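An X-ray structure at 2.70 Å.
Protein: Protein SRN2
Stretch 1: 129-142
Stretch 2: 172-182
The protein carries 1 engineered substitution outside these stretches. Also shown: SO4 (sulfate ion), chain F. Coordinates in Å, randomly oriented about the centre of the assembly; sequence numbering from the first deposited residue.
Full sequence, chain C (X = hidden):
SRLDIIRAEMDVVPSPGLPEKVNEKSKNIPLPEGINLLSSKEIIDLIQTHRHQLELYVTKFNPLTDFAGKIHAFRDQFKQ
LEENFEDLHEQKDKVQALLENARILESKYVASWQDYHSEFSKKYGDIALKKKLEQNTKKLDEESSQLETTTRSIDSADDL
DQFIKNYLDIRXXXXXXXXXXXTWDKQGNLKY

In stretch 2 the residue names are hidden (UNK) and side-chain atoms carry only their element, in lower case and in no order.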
ATOM      1  N   LEU C 129     -16.931  12.779  -1.095  1.00 87.25           N
ATOM      2  CA  LEU C 129     -17.905  13.860  -1.047  1.00 79.71           C
ATOM      3  C   LEU C 129     -17.963  14.541  -2.389  1.00 84.19           C
ATOM      4  O   LEU C 129     -19.022  14.607  -3.010  1.00 85.71           O
ATOM      5  CB  LEU C 129     -17.517  14.881   0.014  1.00 76.46           C
ATOM      6  CG  LEU C 129     -17.820  14.452   1.446  1.00 73.86           C
ATOM      7  CD1 LEU C 129     -16.949  15.203   2.421  1.00 64.85           C
ATOM      8  CD2 LEU C 129     -19.286  14.672   1.711  1.00 64.37           C
ATOM      9  N   LYS C 130     -16.816  15.040  -2.843  1.00 85.91           N
ATOM     10  CA  LYS C 130     -16.756  15.727  -4.124  1.00 87.45           C
ATOM     11  C   LYS C 130     -17.405  14.866  -5.188  1.00 89.66           C
ATOM     12  O   LYS C 130     -18.348  15.295  -5.849  1.00 85.18           O
ATOM     13  CB  LYS C 130     -15.315  16.043  -4.516  1.00 84.80           C
ATOM     14  CG  LYS C 130     -15.226  16.969  -5.722  1.00 86.79           C
ATOM     15  CD  LYS C 130     -13.793  17.311  -6.097  1.00 84.06           C
ATOM     16  CE  LYS C 130     -13.063  17.985  -4.963  1.00 84.35           C
ATOM     17  NZ  LYS C 130     -11.711  18.455  -5.396  1.00 92.21           N
ATOM     18  N   LYS C 131     -16.901  13.648  -5.353  1.00 96.81           N
ATOM     19  CA  LYS C 131     -17.475  12.735  -6.332  1.00100.65           C
ATOM     20  C   LYS C 131     -18.998  12.712  -6.153  1.00 98.64           C
ATOM     21  O   LYS C 131     -19.747  12.881  -7.115  1.00 83.95           O
ATOM     22  CB  LYS C 131     -16.911  11.326  -6.130  1.00106.29           C
ATOM     23  CG  LYS C 131     -17.649  10.240  -6.906  1.00116.51           C
ATOM     24  CD  LYS C 131     -17.263   8.836  -6.434  1.00121.47           C
ATOM     25  CE  LYS C 131     -18.094   7.760  -7.140  1.00117.95           C
ATOM     26  NZ  LYS C 131     -17.854   6.395  -6.604  1.00 99.50           N
ATOM     27  N   LYS C 132     -19.440  12.513  -4.911  1.00102.65           N
ATOM     28  CA  LYS C 132     -20.864  12.451  -4.581  1.00107.65           C
ATOM     29  C   LYS C 132     -21.609  13.679  -5.088  1.00106.24           C
ATOM     30  O   LYS C 132     -22.749  13.589  -5.550  1.00105.94           O
ATOM     31  CB  LYS C 132     -21.051  12.343  -3.067  1.00114.10           C
ATOM     32  CG  LYS C 132     -22.465  11.966  -2.635  1.00126.48           C
ATOM     33  CD  LYS C 132     -22.808  10.520  -3.013  1.00144.62           C
ATOM     34  CE  LYS C 132     -21.869   9.498  -2.347  1.00148.36           C
ATOM     35  NZ  LYS C 132     -21.901   9.515  -0.849  1.00144.56           N
ATOM     36  N   LEU C 133     -20.953  14.828  -4.985  1.00 96.87           N
ATOM     37  CA  LEU C 133     -21.529  16.085  -5.427  1.00 95.92           C
ATOM     38  C   LEU C 133     -21.558  16.161  -6.950  1.00 95.14           C
ATOM     39  O   LEU C 133     -22.596  16.455  -7.553  1.00 89.53           O
ATOM     40  CB  LEU C 133     -20.720  17.254  -4.849  1.00 91.83           C
ATOM     41  CG  LEU C 133     -20.958  18.657  -5.418  1.00 85.42           C
ATOM     42  CD1 LEU C 133     -22.440  18.970  -5.416  1.00 76.66           C
ATOM     43  CD2 LEU C 133     -20.174  19.678  -4.606  1.00 76.58           C
ATOM     44  N   GLU C 134     -20.413  15.885  -7.568  1.00 97.63           N
ATOM     45  CA  GLU C 134     -20.291  15.928  -9.023  1.00 97.63           C
ATOM     46  C   GLU C 134     -21.328  15.047  -9.695  1.00 96.17           C
ATOM     47  O   GLU C 134     -21.788  15.341 -10.802  1.00 84.58           O
ATOM     48  CB  GLU C 134     -18.874  15.515  -9.443  1.00 82.60           C
ATOM     49  CG  GLU C 134     -17.827  16.483  -8.920  1.00 99.51           C
ATOM     50  CD  GLU C 134     -16.490  16.358  -9.603  1.00107.60           C
ATOM     51  OE1 GLU C 134     -15.900  15.262  -9.547  1.00128.62           O
ATOM     52  OE2 GLU C 134     -16.021  17.356 -10.193  1.00109.83           O
ATOM     53  N   GLN C 135     -21.694  13.972  -9.004  1.00102.82           N
ATOM     54  CA  GLN C 135     -22.684  13.035  -9.507  1.00108.66           C
ATOM     55  C   GLN C 135     -24.050  13.706  -9.452  1.00108.18           C
ATOM     56  O   GLN C 135     -24.799  13.722 -10.435  1.00106.59           O
ATOM     57  CB  GLN C 135     -22.705  11.759  -8.653  1.00115.72           C
ATOM     58  CG  GLN C 135     -21.398  10.971  -8.630  1.00125.10           C
ATOM     59  CD  GLN C 135     -21.483   9.709  -7.770  1.00129.64           C
ATOM     60  OE1 GLN C 135     -21.944   9.748  -6.627  1.00127.97           O
ATOM     61  NE2 GLN C 135     -21.024   8.588  -8.317  1.00132.92           N
ATOM     62  N   ASN C 136     -24.371  14.272  -8.296  1.00108.69           N
ATOM     63  CA  ASN C 136     -25.653  14.933  -8.134  1.00108.01           C
ATOM     64  C   ASN C 136     -25.818  16.048  -9.173  1.00 99.66           C
ATOM     65  O   ASN C 136     -26.910  16.251  -9.708  1.00 90.42           O
ATOM     66  CB  ASN C 136     -25.778  15.478  -6.710  1.00112.03           C
ATOM     67  CG  ASN C 136     -27.124  16.128  -6.458  1.00120.39           C
ATOM     68  OD1 ASN C 136     -28.154  15.676  -6.974  1.00118.75           O
ATOM     69  ND2 ASN C 136     -27.130  17.184  -5.654  1.00117.09           N
ATOM     70  N   THR C 137     -24.723  16.745  -9.471  1.00 95.32           N
ATOM     71  CA  THR C 137     -24.732  17.832 -10.452  1.00 98.59           C
ATOM     72  C   THR C 137     -25.109  17.325 -11.846  1.00 98.82           C
ATOM     73  O   THR C 137     -25.938  17.928 -12.535  1.00 98.89           O
ATOM     74  CB  THR C 137     -23.352  18.521 -10.540  1.00 99.21           C
ATOM     75  OG1 THR C 137     -22.922  18.890  -9.225  1.00 96.91           O
ATOM     76  CG2 THR C 137     -23.431  19.775 -11.411  1.00 90.36           C
ATOM     77  N   LYS C 138     -24.488  16.224 -12.265  1.00 98.71           N
ATOM     78  CA  LYS C 138     -24.778  15.639 -13.570  1.00 95.14           C
ATOM     79  C   LYS C 138     -26.250  15.224 -13.628  1.00 91.76           C
ATOM     80  O   LYS C 138     -26.943  15.480 -14.619  1.00 77.32           O
ATOM     81  CB  LYS C 138     -23.894  14.416 -13.821  1.00 99.18           C
ATOM     82  CG  LYS C 138     -22.413  14.692 -13.712  1.00111.57           C
ATOM     83  CD  LYS C 138     -21.602  13.414 -13.872  1.00120.22           C
ATOM     84  CE  LYS C 138     -20.119  13.684 -13.641  1.00129.02           C
ATOM     85  NZ  LYS C 138     -19.302  12.442 -13.695  1.00128.63           N
ATOM     86  N   LYS C 139     -26.729  14.593 -12.559  1.00 87.56           N
ATOM     87  CA  LYS C 139     -28.118  14.153 -12.520  1.00 95.14           C
ATOM     88  C   LYS C 139     -29.071  15.333 -12.702  1.00 94.87           C
ATOM     89  O   LYS C 139     -30.195  15.177 -13.195  1.00 93.70           O
ATOM     90  CB  LYS C 139     -28.408  13.420 -11.205  1.00107.12           C
ATOM     91  CG  LYS C 139     -29.854  12.946 -11.069  1.00122.72           C
ATOM     92  CD  LYS C 139     -30.043  11.979  -9.891  1.00136.06           C
ATOM     93  CE  LYS C 139     -29.365  10.621 -10.140  1.00132.62           C
ATOM     94  NZ  LYS C 139     -29.669   9.624  -9.066  1.00124.01           N
ATOM     95  N   LEU C 140     -28.612  16.518 -12.312  1.00 90.98           N
ATOM     96  CA  LEU C 140     -29.412  17.729 -12.441  1.00 89.51           C
ATOM     97  C   LEU C 140     -29.419  18.255 -13.865  1.00 88.30           C
ATOM     98  O   LEU C 140     -30.479  18.568 -14.410  1.00 82.96           O
ATOM     99  CB  LEU C 140     -28.883  18.809 -11.510  1.00 88.56           C
ATOM    100  CG  LEU C 140     -29.541  18.767 -10.144  1.00 81.90           C
ATOM    101  CD1 LEU C 140     -28.708  19.571  -9.172  1.00 85.94           C
ATOM    102  CD2 LEU C 140     -30.961  19.301 -10.248  1.00 79.90           C
ATOM    103  N   ASP C 141     -28.233  18.357 -14.460  1.00 84.70           N
ATOM    104  CA  ASP C 141     -28.119  18.842 -15.826  1.00 93.79           C
ATOM    105  C   ASP C 141     -29.012  18.034 -16.767  1.00 95.78           C
ATOM    106  O   ASP C 141     -29.634  18.582 -17.685  1.00 83.46           O
ATOM    107  CB  ASP C 141     -26.667  18.771 -16.302  1.00 99.71           C
ATOM    108  CG  ASP C 141     -26.513  19.172 -17.763  1.00108.26           C
ATOM    109  OD1 ASP C 141     -27.076  20.216 -18.171  1.00107.62           O
ATOM    110  OD2 ASP C 141     -25.820  18.444 -18.505  1.00118.53           O
ATOM    111  N   GLU C 142     -29.070  16.727 -16.530  1.00100.02           N
ATOM    112  CA  GLU C 142     -29.885  15.848 -17.354  1.00104.96           C
ATOM    113  C   GLU C 142     -31.350  15.947 -16.953  1.00 98.69           C
ATOM    114  O   GLU C 142     -32.241  16.030 -17.804  1.00 85.15           O
ATOM    115  CB  GLU C 142     -29.399  14.402 -17.232  1.00112.87           C
ATOM    116  CG  GLU C 142     -29.396  13.843 -15.831  1.00129.16           C
ATOM    117  CD  GLU C 142     -29.038  12.364 -15.801  1.00142.48           C
ATOM    118  OE1 GLU C 142     -27.921  12.016 -16.249  1.00140.22           O
ATOM    119  OE2 GLU C 142     -29.873  11.554 -15.331  1.00146.26           O
ATOM    120  N   UNK C 172     -30.867  26.596 -11.649  1.00 75.01           N
ATOM    121  CA  UNK C 172     -30.192  27.285 -10.551  1.00 64.38           C
ATOM    122  C   UNK C 172     -29.511  26.271  -9.642  1.00 69.57           C
ATOM    123  O   UNK C 172     -28.408  26.500  -9.154  1.00 69.96           O
ATOM    124  o   UNK C 172     -31.834  29.107 -10.516  1.00 59.50           O
ATOM    125  c   UNK C 172     -30.430  28.876  -8.579  1.00 57.32           C
ATOM    126  c   UNK C 172     -31.178  28.135  -9.693  1.00 75.51           C
ATOM    127  N   UNK C 173     -30.160  25.138  -9.413  1.00 72.62           N
ATOM    128  CA  UNK C 173     -29.550  24.132  -8.557  1.00 76.33           C
ATOM    129  C   UNK C 173     -28.296  23.555  -9.191  1.00 74.52           C
ATOM    130  O   UNK C 173     -27.345  23.194  -8.497  1.00 80.96           O
ATOM    131  c   UNK C 173     -31.246  24.518  -6.332  1.00121.44           C
ATOM    132  o   UNK C 173     -30.417  24.190  -5.467  1.00113.23           O
ATOM    133  c   UNK C 173     -30.552  23.023  -8.238  1.00 75.83           C
ATOM    134  n   UNK C 173     -31.772  25.744  -6.396  1.00117.25           N
ATOM    135  c   UNK C 173     -31.708  23.528  -7.403  1.00108.16           C
ATOM    136  N   UNK C 174     -28.304  23.486 -10.518  1.00 77.24           N
ATOM    137  CA  UNK C 174     -27.185  22.954 -11.291  1.00 76.08           C
ATOM    138  C   UNK C 174     -26.004  23.913 -11.239  1.00 79.78           C
ATOM    139  O   UNK C 174     -24.902  23.575 -10.771  1.00 65.83           O
ATOM    140  c   UNK C 174     -25.764  21.316 -13.733  1.00 87.37           C
ATOM    141  c   UNK C 174     -24.194  22.167 -15.333  1.00 89.25           C
ATOM    142  c   UNK C 174     -27.604  22.754 -12.758  1.00 81.80           C
ATOM    143  c   UNK C 174     -24.646  21.132 -14.540  1.00 83.09           C
ATOM    144  o   UNK C 174     -23.074  21.978 -16.104  1.00102.08           O
ATOM    145  c   UNK C 174     -24.850  23.387 -15.333  1.00 83.61           C
ATOM    146  c   UNK C 174     -25.969  23.563 -14.521  1.00 78.58           C
ATOM    147  c   UNK C 174     -26.440  22.531 -13.704  1.00 82.17           C
ATOM    148  N   UNK C 175     -26.246  25.121 -11.734  1.00 74.00           N
ATOM    149  CA  UNK C 175     -25.212  26.129 -11.763  1.00 69.54           C
ATOM    150  C   UNK C 175     -24.664  26.405 -10.377  1.00 66.78           C
ATOM    151  O   UNK C 175     -23.457  26.560 -10.196  1.00 62.87           O
ATOM    152  c   UNK C 175     -25.167  27.033 -15.969  1.00 75.25           C
ATOM    153  c   UNK C 175     -26.930  27.430 -14.728  1.00 69.24           C
ATOM    154  n   UNK C 175     -24.782  27.033 -14.706  1.00 66.07           N
ATOM    155  c   UNK C 175     -25.870  27.283 -13.899  1.00 75.80           C
ATOM    156  c   UNK C 175     -25.761  27.384 -12.411  1.00 65.73           C
ATOM    157  n   UNK C 175     -26.465  27.273 -16.011  1.00 71.53           N
ATOM    158  N   UNK C 176     -25.553  26.445  -9.394  1.00 69.89           N
ATOM    159  CA  UNK C 176     -25.129  26.666  -8.033  1.00 65.79           C
ATOM    160  C   UNK C 176     -24.061  25.633  -7.719  1.00 63.77           C
ATOM    161  O   UNK C 176     -22.938  25.976  -7.335  1.00 58.00           O
ATOM    162  c   UNK C 176     -25.925  26.387  -5.602  1.00 71.14           C
ATOM    163  c   UNK C 176     -27.170  26.242  -4.778  1.00 70.28           C
ATOM    164  c   UNK C 176     -26.309  26.503  -7.081  1.00 70.45           C
ATOM    165  c   UNK C 176     -25.114  27.581  -5.173  1.00 81.02           C
ATOM    166  N   UNK C 177     -24.397  24.359  -7.901  1.00 70.66           N
ATOM    167  CA  UNK C 177     -23.427  23.297  -7.627  1.00 73.88           C
ATOM    168  C   UNK C 177     -22.221  23.331  -8.553  1.00 64.98           C
ATOM    169  O   UNK C 177     -21.109  23.085  -8.102  1.00 65.58           O
ATOM    170  n   UNK C 177     -26.740  20.343  -5.546  1.00 83.35           N
ATOM    171  n   UNK C 177     -27.886  22.326  -5.781  1.00 77.85           N
ATOM    172  n   UNK C 177     -28.292  20.959  -3.974  1.00 84.51           N
ATOM    173  c   UNK C 177     -25.099  21.767  -6.574  1.00 82.67           C
ATOM    174  c   UNK C 177     -24.109  21.936  -7.687  1.00 80.43           C
ATOM    175  c   UNK C 177     -27.647  21.206  -5.108  1.00 80.79           C
ATOM    176  c   UNK C 177     -25.946  20.539  -6.744  1.00 75.07           C
ATOM    177  N   UNK C 178     -22.434  23.641  -9.833  1.00 63.87           N
ATOM    178  CA  UNK C 178     -21.319  23.732 -10.773  1.00 69.74           C
ATOM    179  C   UNK C 178     -20.304  24.765 -10.291  1.00 68.14           C
ATOM    180  O   UNK C 178     -19.107  24.500 -10.292  1.00 65.28           O
ATOM    181  n   UNK C 178     -22.216  25.552 -17.266  1.00 75.92           N
ATOM    182  c   UNK C 178     -21.799  24.100 -12.187  1.00 86.43           C
ATOM    183  c   UNK C 178     -20.989  23.393 -14.518  1.00112.99           C
ATOM    184  n   UNK C 178     -20.132  25.452 -16.304  1.00 99.21           N
ATOM    185  n   UNK C 178     -21.820  24.089 -15.516  1.00112.22           N
ATOM    186  c   UNK C 178     -21.394  25.044 -16.347  1.00 99.41           C
ATOM    187  c   UNK C 178     -20.673  24.186 -13.236  1.00104.20           C
ATOM    188  N   UNK C 179     -20.766  25.938  -9.866  1.00 74.63           N
ATOM    189  CA  UNK C 179     -19.833  26.959  -9.400  1.00 78.30           C
ATOM    190  C   UNK C 179     -19.226  26.533  -8.073  1.00 74.85           C
ATOM    191  O   UNK C 179     -18.082  26.860  -7.768  1.00 75.83           O
ATOM    192  c   UNK C 179     -21.759  28.405  -8.436  1.00 83.73           C
ATOM    193  c   UNK C 179     -20.522  28.339  -9.307  1.00 75.66           C
ATOM    194  o   UNK C 179     -23.209  29.813  -9.730  1.00 84.63           O
ATOM    195  c   UNK C 179     -22.580  29.674  -8.659  1.00 83.93           C
ATOM    196  o   UNK C 179     -22.601  30.535  -7.759  1.00 83.50           O
ATOM    197  N   UNK C 180     -19.986  25.782  -7.288  1.00 78.71           N
ATOM    198  CA  UNK C 180     -19.485  25.286  -6.008  1.00 82.33           C
ATOM    199  C   UNK C 180     -18.273  24.384  -6.254  1.00 82.36           C
ATOM    200  O   UNK C 180     -17.257  24.456  -5.551  1.00 82.52           O
ATOM    201  c   UNK C 180     -21.613  25.280  -4.624  1.00 79.86           C
ATOM    202  c   UNK C 180     -21.040  25.880  -3.364  1.00 81.88           C
ATOM    203  c   UNK C 180     -20.566  24.471  -5.308  1.00 81.87           C
ATOM    204  n   UNK C 180     -22.730  24.719  -1.919  1.00 67.67           N
ATOM    205  c   UNK C 180     -22.119  26.036  -2.296  1.00 76.30           C
ATOM    206  N   UNK C 181     -18.401  23.527  -7.263  1.00 74.93           N
ATOM    207  CA  UNK C 181     -17.341  22.586  -7.614  1.00 79.34           C
ATOM    208  C   UNK C 181     -16.121  23.331  -8.130  1.00 75.33           C
ATOM    209  O   UNK C 181     -14.987  22.985  -7.808  1.00 74.86           O
ATOM    210  c   UNK C 181     -19.695  20.001  -9.305  1.00 60.19           C
ATOM    211  c   UNK C 181     -17.851  21.596  -8.667  1.00 79.31           C
ATOM    212  c   UNK C 181     -18.215  19.532  -7.340  1.00 80.77           C
ATOM    213  c   UNK C 181     -18.910  20.605  -8.159  1.00 80.17           C
ATOM    214  N   UNK C 182     -16.366  24.365  -8.927  1.00 75.56           N
ATOM    215  CA  UNK C 182     -15.291  25.167  -9.481  1.00 75.34           C
ATOM    216  C   UNK C 182     -14.421  25.673  -8.346  1.00 82.54           C
ATOM    217  O   UNK C 182     -13.195  25.641  -8.427  1.00 84.27           O
ATOM    218  c   UNK C 182     -15.863  26.329 -10.263  1.00 69.60           C
TER
HETATM  219  S   SO4 F 215     -21.031  28.325 -14.098  1.00159.18           S
HETATM  220  O1  SO4 F 215     -19.888  27.399 -13.995  1.00158.66           O
HETATM  221  O2  SO4 F 215     -22.217  27.727 -13.455  1.00153.14           O
HETATM  222  O3  SO4 F 215     -20.690  29.594 -13.426  1.00152.62           O
HETATM  223  O4  SO4 F 215     -21.324  28.573 -15.522  1.00161.43           O

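Position 172 has three side-chain atoms, a carbon carrying one oxygen and one carbon. This fork at the first atom is Thr-172; it lies out of reach of stretch 1, and its hydroxyl is hydrogen-bonded elsewhere in the structure.

Position 173 carries three carbons, the third bearing an oxygen and a nitrogen, and touches Leu-140: Gln-173. Its CB points toward the other helix and lies 4.0 Å from Leu-140 CD1, while the amide leads away.

At position 174 one carbon leads to a six-carbon ring bearing an oxygen, in contact with Thr-137, Leu-140 and Asp-141, the pattern of Tyr-174. The ring packs against Thr-137 and Asp-141: CE1 is 3.6 Å from Thr-137 CG2 and 3.6 Å from Asp-141 CB. Thr-137 O sits at the ring edge and Asp-141 OD1 over one face.

A five-membered ring of three carbons and two nitrogens follows one carbon at position 175. This is His-175; its CA-to-CB bond points away from stretch 1, and the ring makes no contact with it. Its ND1 donates a hydrogen bond to O2 of the sulfate, 2.9 Å away.

Position 176 shows four carbons forked at the second, without contact to stretch 1: Leu-176, an apolar side chain that suits its buried site.

Three carbons, a nitrogen and a carbon with two further nitrogens, touching Leu-133, Asn-136, Thr-137 and Leu-140, mark position 177 as Arg-177. Its aliphatic part packs against leucines, CG 4.0 Å from Leu-133 CD1 and CD 3.8 Å from Leu-140 CD1. The guanidinium folds back on its own helix, NH1 donating hydrogen bonds to Gln-173 O (2.9 Å) and Gln-173 OE1 (3.2 Å); the glutamine amide thus supplies an acceptor.

The same atom pattern at position 178, near Thr-137, gives Arg-178, at the margin of the contact; its NH1 lies 3.0 Å from sulfate O1, as befits a cationic group beside an anion.

Position 179, three carbons ending in two oxygens, is Glu-179, out of reach; a carboxylate suits its partly exposed site. Position 180, four carbons in a row ending in nitrogen, is Lys-180; its amine is hydrogen-bonded elsewhere in the structure.

Position 181 has four carbons forked at the second, reaching Leu-133, Glu-134, Thr-137 and Lys-130. This is Leu-181, whose CD2 lies 3.4 Å from Leu-133 CD2. A single carbon at position 182 is Ala-182, out of reach and well suited to a helix.

The helices run roughly antiparallel, at 148°, with axes 8.9 Å apart at closest approach. Thr-137, Arg-177 and Leu-181 act as knobs in holes of the opposing helix. Thr-137 OG1 donates to Leu-133 O within its own helix (3.0 Å), so its hydroxyl is satisfied amid largely apolar packing. No clear hydrogen bond crosses the interface; shape and hydrophobic contact dominate.

Stretch 2, residues 172-182: TQYHLRREKLA
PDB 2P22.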